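PDB 3CSS: 6-phosphogluconolactonase from Leishmania braziliensis, which probably hydrolyses 6-phosphogluconolactone to 6-phosphogluconate, the second step of the oxidative pentose phosphate pathway. Local coordinates for residues A[6-11]-A[255-260]; A[180-185]-A[205-210]; A[213-218]-A[247-252]; A[225-230]-A[241-246]. All coordinates share one frame; numbering follows the deposited sequence. Where two conformers were deposited one is given.

Interaction 1. Residues A[6-11]-A[255-260]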
# COMPACT_ATOMS: atom_id res chain seq x y z
N PRO A 6 -6.59 -2.48 -16.61
CA PRO A 6 -5.39 -1.89 -16.01
C PRO A 6 -4.36 -1.53 -17.05
O PRO A 6 -4.28 -2.16 -18.10
CB PRO A 6 -4.84 -3.02 -15.12
CG PRO A 6 -5.32 -4.26 -15.78
CD PRO A 6 -6.66 -3.93 -16.36
N THR A 7 -3.56 -0.52 -16.75
CA THR A 7 -2.36 -0.27 -17.49
C THR A 7 -1.31 -1.29 -17.03
O THR A 7 -1.11 -1.48 -15.83
CB THR A 7 -1.86 1.17 -17.26
OG1 THR A 7 -2.81 2.10 -17.81
CG2 THR A 7 -0.49 1.39 -17.92
N VAL A 8 -0.62 -1.93 -17.95
CA VAL A 8 0.47 -2.86 -17.60
C VAL A 8 1.73 -2.42 -18.33
O VAL A 8 1.72 -2.28 -19.55
CB VAL A 8 0.16 -4.31 -17.98
CG1 VAL A 8 1.36 -5.22 -17.67
CG2 VAL A 8 -1.10 -4.79 -17.27
N LYS A 9 2.79 -2.18 -17.56
CA LYS A 9 4.09 -1.76 -18.13
C LYS A 9 5.16 -2.72 -17.62
O LYS A 9 5.46 -2.80 -16.42
CB LYS A 9 4.44 -0.33 -17.76
CG LYS A 9 5.72 0.18 -18.42
CD LYS A 9 6.04 1.61 -17.98
CE LYS A 9 7.36 2.05 -18.53
NZ LYS A 9 7.30 2.23 -20.01
N ILE A 10 5.71 -3.50 -18.55
CA ILE A 10 6.78 -4.42 -18.24
C ILE A 10 8.06 -3.67 -18.42
O ILE A 10 8.43 -3.29 -19.55
CB ILE A 10 6.80 -5.66 -19.17
CG1 ILE A 10 5.50 -6.45 -19.03
CG2 ILE A 10 8.01 -6.54 -18.83
CD1 ILE A 10 5.21 -6.88 -17.72
N CYS A 11 8.77 -3.51 -17.32
CA CYS A 11 10.00 -2.75 -17.25
C CYS A 11 11.15 -3.75 -17.36
O CYS A 11 10.96 -4.96 -17.16
CB CYS A 11 10.01 -1.98 -15.96
SG CYS A 11 8.60 -0.80 -15.75
N LEU A 255 -0.06 -1.75 -13.23
CA LEU A 255 0.90 -2.79 -12.83
C LEU A 255 2.25 -2.48 -13.49
O LEU A 255 2.35 -2.50 -14.71
CB LEU A 255 0.45 -4.17 -13.24
CG LEU A 255 -0.95 -4.62 -12.83
CD1 LEU A 255 -1.13 -6.15 -13.16
CD2 LEU A 255 -1.23 -4.35 -11.38
N LEU A 256 3.26 -2.17 -12.68
CA LEU A 256 4.64 -1.98 -13.11
C LEU A 256 5.43 -3.22 -12.74
O LEU A 256 5.61 -3.51 -11.56
CB LEU A 256 5.24 -0.73 -12.41
CG LEU A 256 4.47 0.58 -12.64
CD1 LEU A 256 5.08 1.74 -11.82
CD2 LEU A 256 4.35 0.95 -14.11
N LEU A 257 5.84 -3.97 -13.77
CA LEU A 257 6.33 -5.33 -13.60
C LEU A 257 7.69 -5.46 -14.25
O LEU A 257 7.97 -4.75 -15.21
CB LEU A 257 5.37 -6.30 -14.28
CG LEU A 257 3.90 -6.28 -13.86
CD1 LEU A 257 3.16 -7.32 -14.68
CD2 LEU A 257 3.75 -6.52 -12.34
N ASP A 258 8.49 -6.41 -13.78
CA ASP A 258 9.74 -6.73 -14.46
C ASP A 258 9.44 -7.93 -15.38
O ASP A 258 8.31 -8.44 -15.38
CB ASP A 258 10.87 -6.95 -13.45
CG ASP A 258 10.92 -8.36 -12.90
OD1 ASP A 258 12.04 -8.75 -12.50
OD2 ASP A 258 9.89 -9.07 -12.87
N PRO A 259 10.43 -8.36 -16.17
CA PRO A 259 10.11 -9.36 -17.19
C PRO A 259 9.61 -10.70 -16.61
O PRO A 259 8.67 -11.30 -17.17
CB PRO A 259 11.41 -9.51 -17.98
CG PRO A 259 12.15 -8.22 -17.74
CD PRO A 259 11.80 -7.83 -16.33
N GLY A 260 10.19 -11.14 -15.50
CA GLY A 260 9.75 -12.40 -14.87
C GLY A 260 8.32 -12.33 -14.36
O GLY A 260 7.53 -13.25 -14.58
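Ile10 reaches Leu257 through two torsions: chi1 of -61° sets CG1 anti to the carbonyl carbon, and chi2 of -57° turns the terminal methyl in toward the neighbouring strand. Ile10 CD1 therefore ends 3.5 Å from Leu257 CB, tighter than an ordinary carbon contact. Val8 comes to the same leucine from the same face, its CG1 lying 4.1 Å from Leu257 CD1. On the other face Lys9 offers only its root, with CB 3.9 Å from Leu256 CD2, while its chain leads away. Between these two faces the backbones run parallel in regular register. Leu255 N donates to Thr7 O, Lys9 N to Leu255 O (2.9 Å) and Leu257 N to Lys9 O, and Cys11 N closes the series on Leu257 O at 2.6 Å. Strand 7-10 is an outermost strand of the mixed sheet. Helix 225-232 packs on the face of Leu255 and Leu257, and helix 14-30 on that of Leu256. The example illustrates a familiar division of labour: the four main-chain bonds, which ask little of sequence, attach the edge strand, whereas close aliphatic fitting is concentrated on the face of Val8, Ile10 and Leu257.

Interaction 2. Residues A[180-185]-A[205-210]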
# COMPACT_ATOMS: atom_id res chain seq x y z
N THR A 180 -10.95 -10.87 4.25
CA THR A 180 -12.41 -10.82 4.13
C THR A 180 -13.03 -9.68 4.95
O THR A 180 -14.26 -9.66 5.16
CB THR A 180 -13.07 -12.17 4.51
OG1 THR A 180 -12.74 -12.53 5.88
CG2 THR A 180 -12.62 -13.27 3.57
N ASP A 181 -12.22 -8.71 5.34
CA ASP A 181 -12.71 -7.61 6.16
C ASP A 181 -13.31 -6.57 5.26
O ASP A 181 -12.58 -5.85 4.57
CB ASP A 181 -11.59 -7.01 7.00
CG ASP A 181 -12.10 -5.99 8.02
OD1 ASP A 181 -13.20 -5.42 7.83
OD2 ASP A 181 -11.38 -5.76 9.02
N GLU A 182 -14.65 -6.49 5.25
CA GLU A 182 -15.40 -5.50 4.49
C GLU A 182 -16.02 -4.43 5.38
O GLU A 182 -16.88 -3.67 4.94
CB GLU A 182 -16.52 -6.18 3.69
CG GLU A 182 -16.06 -7.23 2.69
CD GLU A 182 -15.16 -6.67 1.59
OE1 GLU A 182 -15.10 -5.43 1.41
OE2 GLU A 182 -14.53 -7.48 0.90
N GLU A 183 -15.59 -4.36 6.64
CA GLU A 183 -16.22 -3.53 7.67
C GLU A 183 -15.34 -2.40 8.21
O GLU A 183 -15.86 -1.45 8.82
CB GLU A 183 -16.63 -4.41 8.85
CG GLU A 183 -17.69 -5.46 8.53
CD GLU A 183 -18.06 -6.32 9.73
OE1 GLU A 183 -17.27 -6.39 10.71
OE2 GLU A 183 -19.14 -6.94 9.70
N HIS A 184 -14.03 -2.50 8.07
CA HIS A 184 -13.12 -1.52 8.66
C HIS A 184 -12.31 -0.77 7.62
O HIS A 184 -12.10 -1.25 6.50
CB HIS A 184 -12.18 -2.20 9.66
CG HIS A 184 -12.88 -2.97 10.74
ND1 HIS A 184 -13.10 -4.33 10.66
CD2 HIS A 184 -13.41 -2.57 11.92
CE1 HIS A 184 -13.72 -4.73 11.76
NE2 HIS A 184 -13.94 -3.68 12.53
N VAL A 185 -11.85 0.43 7.99
CA VAL A 185 -10.87 1.18 7.19
C VAL A 185 -9.47 0.56 7.33
O VAL A 185 -8.74 0.44 6.35
CB VAL A 185 -10.82 2.67 7.63
CG1 VAL A 185 -9.69 3.41 6.99
CG2 VAL A 185 -12.16 3.37 7.34
N SER A 205 -7.77 -1.55 4.27
CA SER A 205 -8.65 -2.63 3.86
C SER A 205 -8.84 -2.65 2.36
O SER A 205 -8.51 -1.70 1.67
CB SER A 205 -10.01 -2.46 4.55
OG SER A 205 -10.62 -1.25 4.11
N LYS A 206 -9.38 -3.75 1.85
CA LYS A 206 -9.75 -3.84 0.43
C LYS A 206 -10.59 -2.64 0.01
O LYS A 206 -10.40 -2.09 -1.06
CB LYS A 206 -10.51 -5.14 0.16
CG LYS A 206 -9.69 -6.38 0.35
CD LYS A 206 -10.44 -7.66 -0.06
CE LYS A 206 -11.67 -7.89 0.77
NZ LYS A 206 -12.39 -9.15 0.31
N THR A 207 -11.55 -2.27 0.86
CA THR A 207 -12.47 -1.15 0.58
C THR A 207 -11.73 0.15 0.29
O THR A 207 -12.02 0.84 -0.69
CB THR A 207 -13.43 -0.94 1.77
OG1 THR A 207 -14.05 -2.18 2.10
CG2 THR A 207 -14.51 0.07 1.40
N VAL A 208 -10.78 0.49 1.15
CA VAL A 208 -10.03 1.74 0.97
C VAL A 208 -9.32 1.69 -0.37
O VAL A 208 -9.35 2.63 -1.15
CB VAL A 208 -9.02 1.98 2.10
CG1 VAL A 208 -8.18 3.21 1.81
CG2 VAL A 208 -9.73 2.12 3.44
N ILE A 209 -8.67 0.56 -0.65
CA ILE A 209 -7.94 0.41 -1.91
C ILE A 209 -8.87 0.53 -3.12
O ILE A 209 -8.52 1.17 -4.13
CB ILE A 209 -7.12 -0.91 -1.90
CG1 ILE A 209 -6.07 -0.83 -0.81
CG2 ILE A 209 -6.45 -1.14 -3.23
CD1 ILE A 209 -5.41 -2.15 -0.45
N GLN A 210 -10.07 -0.03 -3.00
CA GLN A 210 -11.06 -0.04 -4.08
C GLN A 210 -11.77 1.32 -4.29
O GLN A 210 -12.45 1.50 -5.30
CB GLN A 210 -12.07 -1.15 -3.83
CG GLN A 210 -11.48 -2.54 -4.00
CD GLN A 210 -12.41 -3.63 -3.57
OE1 GLN A 210 -13.27 -3.41 -2.72
NE2 GLN A 210 -12.25 -4.83 -4.14
O HOH W 1 -9.83 -5.78 3.95
O HOH W 2 -14.13 -5.46 -1.13
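Ser205 hands its hydroxyl to His184 O, the OG lying 2.8 Å away and in the plane of that carbonyl, and its backbone N to Val185 O at 3.0 Å, from above the carbonyl plane. It is also the N-cap of helix 206-211, for the same OG accepts weakly from Val208 N. A chi1 of 64° holds OG between the backbone N and the carbonyl carbon, where it can serve as donor to the loop and acceptor for the helix. The loop leads into strand 186-189 and the helix starts where strand 201-204 ends, two strands that pair antiparallel. Farther out, Lys206 NZ forms a salt bridge with Glu182 OE2 (2.8 Å), a bridge that is weak as a hydrogen bond and doubtful, since Glu182 was deposited in two conformers; Ala179 O is a second partner of the amine. Water 1 joins Asp181 O to Lys206 N.

The loop is braced from within by an Asx turn. Asp181 OD1 accepts from Glu183 N (2.9 Å) and His184 N, while OD2 uses its syn lone pair for His184 ND1 (2.8 Å) and takes a further bond from Ser187. The imidazole in turn meets Trp127 of helix 123-140. Apolar packing comes last: Val208 CG2 lies 3.8 Å from Val185 CG1 and 3.5 Å from Val185 O.

Interaction 3. Residues A[213-218]-A[247-252]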
# COMPACT_ATOMS: atom_id res chain seq x y z
N LYS A 213 -8.33 6.75 -5.95
CA LYS A 213 -8.34 7.27 -7.32
C LYS A 213 -7.40 6.55 -8.28
O LYS A 213 -7.77 6.30 -9.44
CB LYS A 213 -8.03 8.78 -7.30
CG LYS A 213 -9.00 9.59 -6.46
CD LYS A 213 -10.44 9.42 -6.91
CE LYS A 213 -11.35 10.46 -6.26
NZ LYS A 213 -12.76 10.31 -6.71
N HIS A 214 -6.22 6.21 -7.80
CA HIS A 214 -5.18 5.52 -8.58
C HIS A 214 -4.48 4.48 -7.69
O HIS A 214 -4.12 4.76 -6.53
CB HIS A 214 -4.15 6.52 -9.11
CG HIS A 214 -4.75 7.71 -9.79
ND1 HIS A 214 -5.25 7.65 -11.08
CD2 HIS A 214 -4.93 8.99 -9.38
CE1 HIS A 214 -5.73 8.84 -11.42
NE2 HIS A 214 -5.54 9.67 -10.41
N VAL A 215 -4.30 3.29 -8.23
CA VAL A 215 -3.57 2.23 -7.54
C VAL A 215 -2.40 1.85 -8.45
O VAL A 215 -2.58 1.64 -9.63
CB VAL A 215 -4.47 1.00 -7.28
CG1 VAL A 215 -3.68 -0.13 -6.66
CG2 VAL A 215 -5.68 1.39 -6.40
N VAL A 216 -1.20 1.81 -7.88
CA VAL A 216 0.02 1.51 -8.64
C VAL A 216 0.76 0.36 -7.93
O VAL A 216 1.23 0.51 -6.81
CB VAL A 216 0.94 2.73 -8.77
CG1 VAL A 216 2.25 2.37 -9.57
CG2 VAL A 216 0.18 3.92 -9.39
N VAL A 217 0.84 -0.77 -8.62
CA VAL A 217 1.53 -1.94 -8.09
C VAL A 217 2.90 -2.01 -8.73
O VAL A 217 3.04 -1.90 -9.96
CB VAL A 217 0.77 -3.26 -8.46
CG1 VAL A 217 1.47 -4.48 -7.83
CG2 VAL A 217 -0.75 -3.19 -8.08
N LEU A 218 3.93 -2.21 -7.90
CA LEU A 218 5.29 -2.49 -8.36
C LEU A 218 5.64 -3.91 -7.95
O LEU A 218 5.63 -4.20 -6.74
CB LEU A 218 6.29 -1.54 -7.69
CG LEU A 218 6.29 -0.04 -8.08
CD1 LEU A 218 5.18 0.67 -7.45
CD2 LEU A 218 7.61 0.59 -7.63
N ARG A 247 -9.33 -6.16 -9.14
CA ARG A 247 -10.20 -6.09 -10.31
C ARG A 247 -11.43 -5.21 -10.06
O ARG A 247 -12.05 -4.72 -11.01
CB ARG A 247 -10.66 -7.48 -10.73
CG ARG A 247 -9.56 -8.38 -11.29
CD ARG A 247 -10.11 -9.66 -11.90
NE ARG A 247 -10.87 -9.37 -13.11
CZ ARG A 247 -10.33 -9.19 -14.31
NH1 ARG A 247 -9.02 -9.30 -14.49
NH2 ARG A 247 -11.10 -8.91 -15.34
N ASP A 248 -11.80 -5.07 -8.78
CA ASP A 248 -12.98 -4.31 -8.37
C ASP A 248 -12.67 -2.89 -7.89
O ASP A 248 -13.54 -2.22 -7.32
CB ASP A 248 -13.75 -5.07 -7.29
CG ASP A 248 -14.37 -6.34 -7.81
OD1 ASP A 248 -14.85 -6.35 -8.95
OD2 ASP A 248 -14.36 -7.34 -7.04
N CYS A 249 -11.45 -2.43 -8.15
CA CYS A 249 -11.08 -1.05 -7.88
C CYS A 249 -11.91 -0.12 -8.73
O CYS A 249 -12.14 -0.34 -9.91
CB CYS A 249 -9.62 -0.79 -8.18
SG CYS A 249 -8.48 -1.50 -6.94
N ARG A 250 -12.39 0.92 -8.09
CA ARG A 250 -13.13 1.98 -8.80
C ARG A 250 -12.20 2.99 -9.46
O ARG A 250 -12.62 3.73 -10.37
CB ARG A 250 -14.06 2.71 -7.84
CG ARG A 250 -15.07 1.77 -7.24
CD ARG A 250 -15.88 2.46 -6.18
NE ARG A 250 -16.81 1.53 -5.55
CZ ARG A 250 -16.47 0.63 -4.62
NH1 ARG A 250 -15.22 0.50 -4.21
NH2 ARG A 250 -17.41 -0.16 -4.10
N GLY A 251 -10.96 3.06 -8.98
CA GLY A 251 -9.94 3.93 -9.55
C GLY A 251 -9.18 3.26 -10.66
O GLY A 251 -9.51 2.14 -11.08
N SER A 252 -8.16 3.95 -11.16
CA SER A 252 -7.30 3.37 -12.17
C SER A 252 -6.37 2.38 -11.49
O SER A 252 -6.06 2.52 -10.29
CB SER A 252 -6.46 4.44 -12.86
OG SER A 252 -5.42 4.93 -12.02
O HOH W 3 -3.00 3.82 -11.68
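The two parallel strands of a beta-alpha-beta crossover meet at their beginnings here, where His214 and Ser252 form a parallel bridge at the start of strands 214-219 and 252-257. Ser252 is held through both of its main-chain polar groups: its N donates to Lys213 O at 2.9 Å, approaching from above the carbonyl plane, and its O accepts from Val215 N at 2.8 Å. The side chains of the bridged pair add a third link on one face of the sheet. With chi1 at 73°, Ser252 OG sits between its own backbone N and carbonyl carbon and meets the His214 ring at the edge, in plane, 2.9 Å from ND1; either atom could be the donor. Water 3 extends this link, donating to Val215 O (3.0 Å) and bonding Ser252 OG. Just before the bridge the chains are close, Gly251 CA standing 3.2 Å from Lys213 O. Away from the bridge, Val215 CG2 touches Cys249 SG at 4.1 Å, and Ile209 of helix 206-211 also packs on this valine. Adjacent parallel strands joined through helix 225-232, as these two are, form the repeating theme of the Rossmann-like alpha/beta folds to which this family is assigned.

Interaction 4. Residues A[225-230]-A[241-246]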
# COMPACT_ATOMS: atom_id res chain seq x y z
N ASN A 225 4.71 -14.20 -11.05
CA ASN A 225 4.01 -14.31 -12.32
C ASN A 225 2.62 -14.92 -12.15
O ASN A 225 1.68 -14.45 -12.76
CB ASN A 225 4.85 -15.10 -13.32
CG ASN A 225 4.22 -15.19 -14.71
OD1 ASN A 225 4.04 -16.28 -15.23
ND2 ASN A 225 3.90 -14.04 -15.30
N TRP A 226 2.47 -15.93 -11.30
CA TRP A 226 1.16 -16.54 -11.12
C TRP A 226 0.17 -15.56 -10.51
O TRP A 226 -1.04 -15.63 -10.75
CB TRP A 226 1.26 -17.80 -10.26
CG TRP A 226 1.45 -17.60 -8.77
CD1 TRP A 226 2.65 -17.53 -8.10
CD2 TRP A 226 0.43 -17.48 -7.77
NE1 TRP A 226 2.44 -17.38 -6.77
CE2 TRP A 226 1.09 -17.34 -6.52
CE3 TRP A 226 -0.97 -17.44 -7.80
CZ2 TRP A 226 0.40 -17.19 -5.32
CZ3 TRP A 226 -1.64 -17.32 -6.60
CH2 TRP A 226 -0.97 -17.19 -5.39
N VAL A 227 0.70 -14.67 -9.68
CA VAL A 227 -0.12 -13.63 -9.06
C VAL A 227 -0.62 -12.66 -10.12
O VAL A 227 -1.81 -12.32 -10.20
CB VAL A 227 0.68 -12.88 -7.97
CG1 VAL A 227 -0.19 -11.77 -7.35
CG2 VAL A 227 1.22 -13.88 -6.90
N VAL A 228 0.30 -12.17 -10.93
CA VAL A 228 -0.07 -11.25 -12.00
C VAL A 228 -1.11 -11.89 -12.94
O VAL A 228 -2.16 -11.29 -13.24
CB VAL A 228 1.22 -10.89 -12.80
CG1 VAL A 228 0.86 -10.15 -14.08
CG2 VAL A 228 2.18 -10.04 -11.96
N ARG A 229 -0.86 -13.11 -13.38
CA ARG A 229 -1.79 -13.74 -14.31
C ARG A 229 -3.15 -14.04 -13.64
O ARG A 229 -4.20 -13.97 -14.32
CB ARG A 229 -1.16 -14.98 -14.95
CG ARG A 229 -0.16 -14.60 -16.02
CD ARG A 229 0.51 -15.80 -16.63
NE ARG A 229 1.24 -16.54 -15.62
CZ ARG A 229 0.83 -17.69 -15.11
NH1 ARG A 229 -0.34 -18.20 -15.48
NH2 ARG A 229 1.57 -18.31 -14.20
N GLY A 230 -3.14 -14.31 -12.34
CA GLY A 230 -4.36 -14.57 -11.58
C GLY A 230 -5.19 -13.33 -11.33
O GLY A 230 -6.41 -13.40 -11.18
N PRO A 241 -4.98 -15.57 -6.64
CA PRO A 241 -4.35 -14.76 -5.58
C PRO A 241 -5.36 -13.90 -4.85
O PRO A 241 -6.31 -13.43 -5.47
CB PRO A 241 -3.37 -13.87 -6.36
CG PRO A 241 -4.02 -13.67 -7.68
CD PRO A 241 -4.74 -15.00 -7.99
N VAL A 242 -5.14 -13.67 -3.56
CA VAL A 242 -6.04 -12.83 -2.79
C VAL A 242 -6.10 -11.41 -3.42
O VAL A 242 -7.17 -10.76 -3.40
CB VAL A 242 -5.66 -12.81 -1.28
CG1 VAL A 242 -4.40 -12.02 -1.09
CG2 VAL A 242 -6.82 -12.30 -0.42
N SER A 243 -5.02 -11.01 -4.09
CA SER A 243 -4.97 -9.68 -4.72
C SER A 243 -5.87 -9.51 -5.97
O SER A 243 -5.98 -8.40 -6.50
CB SER A 243 -3.52 -9.30 -5.03
OG SER A 243 -2.93 -10.27 -5.85
N ARG A 244 -6.56 -10.57 -6.40
CA ARG A 244 -7.60 -10.44 -7.42
C ARG A 244 -8.69 -9.43 -7.04
O ARG A 244 -9.39 -8.93 -7.93
CB ARG A 244 -8.19 -11.80 -7.78
CG ARG A 244 -9.08 -11.78 -9.01
CD ARG A 244 -9.58 -13.17 -9.43
NE ARG A 244 -10.57 -13.06 -10.51
CZ ARG A 244 -10.30 -12.94 -11.80
NH1 ARG A 244 -9.06 -12.91 -12.25
NH2 ARG A 244 -11.30 -12.86 -12.67
N PHE A 245 -8.83 -9.07 -5.75
CA PHE A 245 -9.78 -8.00 -5.39
C PHE A 245 -9.50 -6.68 -6.11
O PHE A 245 -10.39 -5.81 -6.22
CB PHE A 245 -9.86 -7.79 -3.86
CG PHE A 245 -8.72 -7.02 -3.28
CD1 PHE A 245 -8.71 -5.62 -3.29
CD2 PHE A 245 -7.63 -7.68 -2.68
CE1 PHE A 245 -7.64 -4.91 -2.76
CE2 PHE A 245 -6.57 -6.97 -2.12
CZ PHE A 245 -6.58 -5.59 -2.17
N LEU A 246 -8.27 -6.49 -6.58
CA LEU A 246 -7.92 -5.28 -7.35
C LEU A 246 -8.77 -5.07 -8.62
O LEU A 246 -8.96 -3.95 -9.08
CB LEU A 246 -6.43 -5.31 -7.70
CG LEU A 246 -5.47 -5.14 -6.54
CD1 LEU A 246 -4.02 -5.36 -7.02
CD2 LEU A 246 -5.63 -3.76 -5.83
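Pro241 supplies the apolar half of the contact, its ring lying against the flank of helix 225-232. CB is shared by two residues, standing 3.9 Å from Trp226 CZ3 and 3.9 Å from Val227 CG1. The remaining ring carbons meet main chain: Pro241 CG lies 3.6 Å from Val227 O, and Pro241 CD the same distance from Gly230 CA, where the helix presents no side chain. Within the helix, Val227 places CG2 over the centre of the Trp226 indole, 3.5 Å above the plane, while the ring N-H is taken by Ser165 O.

Residues 242-246 form a 3-10 segment, with Arg244 N bonded to Pro241 O and Leu246 N to Ser243 O, on the way from helix 225-232 to strand 252-257. Pro241 immediately precedes this segment and Arg244 lies within it, and both meet helix 225-232, in the connection of a beta-alpha-beta unit.

The polar half is a single bond across the two segments. Arg244 has CG anti to its backbone N and a chain extended from CG to NE, and its NH1 donates to Gly230 O at 2.9 Å. The oxygen lies within the guanidinium plane, whereas the donor is tilted 30° from the plane of the carbonyl. NH1 also donates to Ser233 O, and NH2 makes a weak bond to Glu234 O. Since these acceptors lie at or just past the C-terminal end of helix 225-232, the cation would probably be favoured by the helix dipole. Arg247 NE lies close to Arg244 NH2, a like charge beside it.

How the interactions relate
Interactions 1 and 3 belong to the same sheet, sharing strand 252-257, yet they differ in depth: interaction 1 is a partly buried edge pairing of repeated main-chain bonds and aliphatic contacts, interaction 3 a surface bridge with a polar side-chain and water supplement. Interaction 4 is the buried one, a proline and an arginine against a helix. Interaction 2, partly buried and about 25 Å between centres from interaction 1, relies on capping and charge. Direct contacts join all pairs except interactions 1 and 2: Leu256 N lies 2.7 Å from Val217 O, Leu257 packs on Val228, Gln210 NE2 lies 3.0 Å from Phe245 O, and Ile209 touches both Val215 and Leu246, binding helix 206-211 to interactions 3 and 4.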